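Local structure of CalS13 (4ZAS) at residues Ala61-Ala66 with Leu224-Gly229. The protein binds dTDP-4-keto-6-deoxyglucose and is probably a pyridoxal phosphate-dependent sugar aminotransferase of the DegT/DnrJ/EryC1 family. Residues are numbered along the deposited sequence; the frame is centred on the assembly and turned at random.
Sequences AEYEAA and LTTGSG
Tyr63 and Thr226 mark where the two backbones come nearest, their CA atoms 10.1 Å apart. Residues 61-66 are helical, part of helix 58-71. Residues 224-229 run without regular structure in the loop that leads into strand 230-233. The gap is bridged by the Tyr63 side chain. Its CG lies anti to the backbone N (chi1 165°), which extends the ring out from the helix to the loop. The phenol end meets the methyl of Thr226, with Tyr63 OH 3.5 Å from Thr226 CG2. Tyr63 CZ is 3.8 Å from Thr226 CG2. The two side chains cross at about a right angle, and the methyl meets the ring obliquely. Leu224 adds a looser contact, its CD2 4.4 Å from Tyr63 OH. This is buried packing in the fold of a DegT/DnrJ/EryC1 family aminotransferase, joining a helix to the part of the loop just after Lys222, the predicted pyridoxal phosphate lysine. The hydroxyl of Thr226 is used within the loop, where OG1 donates to Ser228 O (2.5 Å) from above the carbonyl plane. Thr226 OG1 is also hydrogen-bonded to Thr218 OG1. A serine here lacks CG2 and would probably leave a gap beside Tyr63 OH and CZ. An ST turn overlaps the Thr226-Ser228 bond: Gly227 N donates to Thr225 OG1 (3.0 Å).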
ATOM      1  N   ALA A  61     -13.797  10.613   3.233  1.00 46.22           N
ATOM      2  CA  ALA A  61     -14.606  11.314   2.238  1.00 45.33           C
ATOM      3  C   ALA A  61     -14.627  12.820   2.511  1.00 44.33           C
ATOM      4  O   ALA A  61     -14.580  13.610   1.581  1.00 42.20           O
ATOM      5  CB  ALA A  61     -16.017  10.763   2.203  1.00 44.20           C
ATOM      6  N   GLU A  62     -14.713  13.205   3.785  1.00 47.05           N
ATOM      7  CA  GLU A  62     -14.727  14.621   4.172  1.00 47.53           C
ATOM      8  C   GLU A  62     -13.404  15.279   3.784  1.00 50.17           C
ATOM      9  O   GLU A  62     -13.375  16.428   3.353  1.00 56.58           O
ATOM     10  CB  GLU A  62     -14.961  14.802   5.677  1.00 43.76           C
ATOM     11  CG  GLU A  62     -14.958  16.266   6.084  1.00 51.22           C
ATOM     12  CD  GLU A  62     -15.048  16.511   7.587  1.00 60.35           C
ATOM     13  OE1 GLU A  62     -15.240  15.558   8.366  1.00 50.91           O
ATOM     14  OE2 GLU A  62     -14.924  17.689   7.989  1.00 74.33           O
ATOM     15  N   TYR A  63     -12.314  14.549   3.981  1.00 45.34           N
ATOM     16  CA  TYR A  63     -10.993  14.993   3.573  1.00 44.16           C
ATOM     17  C   TYR A  63     -10.873  15.145   2.044  1.00 45.68           C
ATOM     18  O   TYR A  63     -10.449  16.188   1.548  1.00 44.36           O
ATOM     19  CB  TYR A  63      -9.955  14.017   4.129  1.00 38.72           C
ATOM     20  CG  TYR A  63      -8.568  14.105   3.535  1.00 37.88           C
ATOM     21  CD1 TYR A  63      -7.750  15.218   3.754  1.00 28.30           C
ATOM     22  CD2 TYR A  63      -8.037  13.031   2.823  1.00 32.01           C
ATOM     23  CE1 TYR A  63      -6.466  15.274   3.246  1.00 27.43           C
ATOM     24  CE2 TYR A  63      -6.748  13.087   2.302  1.00 33.43           C
ATOM     25  CZ  TYR A  63      -5.968  14.210   2.524  1.00 34.40           C
ATOM     26  OH  TYR A  63      -4.693  14.257   1.995  1.00 30.48           O
ATOM     27  N   GLU A  64     -11.275  14.120   1.301  1.00 48.40           N
ATOM     28  CA  GLU A  64     -11.227  14.166  -0.166  1.00 50.24           C
ATOM     29  C   GLU A  64     -11.991  15.374  -0.720  1.00 47.91           C
ATOM     30  O   GLU A  64     -11.569  15.991  -1.697  1.00 48.72           O
ATOM     31  CB  GLU A  64     -11.787  12.875  -0.773  1.00 53.02           C
ATOM     32  CG  GLU A  64     -10.928  11.629  -0.564  1.00 51.26           C
ATOM     33  CD  GLU A  64     -11.622  10.364  -1.069  1.00 53.39           C
ATOM     34  OE1 GLU A  64     -12.857  10.417  -1.262  1.00 58.73           O
ATOM     35  OE2 GLU A  64     -10.947   9.322  -1.265  1.00 45.83           O
ATOM     36  N   ALA A  65     -13.127  15.690  -0.116  1.00 42.83           N
ATOM     37  CA  ALA A  65     -13.898  16.853  -0.539  1.00 46.03           C
ATOM     38  C   ALA A  65     -13.143  18.155  -0.279  1.00 52.73           C
ATOM     39  O   ALA A  65     -13.112  19.039  -1.133  1.00 58.30           O
ATOM     40  CB  ALA A  65     -15.250  16.883   0.164  1.00 33.64           C
ATOM     41  N   ALA A  66     -12.518  18.252   0.893  1.00 49.86           N
ATOM     42  CA  ALA A  66     -11.791  19.460   1.295  1.00 41.19           C
ATOM     43  C   ALA A  66     -10.605  19.701   0.386  1.00 44.35           C
ATOM     44  O   ALA A  66     -10.344  20.835  -0.016  1.00 49.69           O
ATOM     45  CB  ALA A  66     -11.338  19.361   2.722  1.00 39.18           C
ATOM     46  N   LEU A 224       1.890  18.974   3.486  1.00 44.60           N
ATOM     47  CA  LEU A 224       0.613  18.527   4.000  1.00 37.04           C
ATOM     48  C   LEU A 224       0.701  17.043   4.234  1.00 41.69           C
ATOM     49  O   LEU A 224       0.856  16.294   3.263  1.00 40.49           O
ATOM     50  CB  LEU A 224      -0.497  18.821   3.014  1.00 33.47           C
ATOM     51  CG  LEU A 224      -1.794  18.198   3.509  1.00 38.11           C
ATOM     52  CD1 LEU A 224      -2.202  18.914   4.780  1.00 34.41           C
ATOM     53  CD2 LEU A 224      -2.896  18.276   2.446  1.00 40.96           C
ATOM     54  N   THR A 225       0.615  16.595   5.490  1.00 47.32           N
ATOM     55  CA  THR A 225       0.758  15.149   5.761  1.00 42.14           C
ATOM     56  C   THR A 225      -0.484  14.475   6.340  1.00 39.40           C
ATOM     57  O   THR A 225      -1.264  15.093   7.070  1.00 41.95           O
ATOM     58  CB  THR A 225       1.896  14.860   6.729  1.00 36.40           C
ATOM     59  OG1 THR A 225       2.111  13.454   6.790  1.00 41.00           O
ATOM     60  CG2 THR A 225       1.577  15.372   8.111  1.00 27.49           C
ATOM     61  N   THR A 226      -0.667  13.202   6.001  1.00 41.47           N
ATOM     62  CA  THR A 226      -1.695  12.365   6.647  1.00 42.50           C
ATOM     63  C   THR A 226      -1.058  11.252   7.473  1.00 39.57           C
ATOM     64  O   THR A 226      -1.704  10.248   7.781  1.00 41.12           O
ATOM     65  CB  THR A 226      -2.662  11.713   5.626  1.00 35.88           C
ATOM     66  OG1 THR A 226      -1.894  11.069   4.607  1.00 37.22           O
ATOM     67  CG2 THR A 226      -3.499  12.746   4.974  1.00 26.32           C
ATOM     68  N   GLY A 227       0.219  11.426   7.807  1.00 38.01           N
ATOM     69  CA  GLY A 227       1.016  10.360   8.396  1.00 32.40           C
ATOM     70  C   GLY A 227       1.598   9.586   7.230  1.00 40.33           C
ATOM     71  O   GLY A 227       2.764   9.750   6.867  1.00 36.61           O
ATOM     72  N   SER A 228       0.767   8.736   6.632  1.00 40.53           N
ATOM     73  CA  SER A 228       1.077   8.194   5.326  1.00 33.42           C
ATOM     74  C   SER A 228      -0.112   8.495   4.457  1.00 41.14           C
ATOM     75  O   SER A 228      -1.223   8.678   4.959  1.00 47.32           O
ATOM     76  CB  SER A 228       1.349   6.706   5.386  1.00 33.73           C
ATOM     77  OG  SER A 228       2.353   6.422   6.339  1.00 40.07           O
ATOM     78  N   GLY A 229       0.110   8.578   3.156  1.00 40.66           N
ATOM     79  CA  GLY A 229      -0.997   8.826   2.259  1.00 39.00           C
ATOM     80  C   GLY A 229      -0.689   9.603   0.999  1.00 44.61           C
ATOM     81  O   GLY A 229       0.420  10.125   0.778  1.00 39.01           O
TER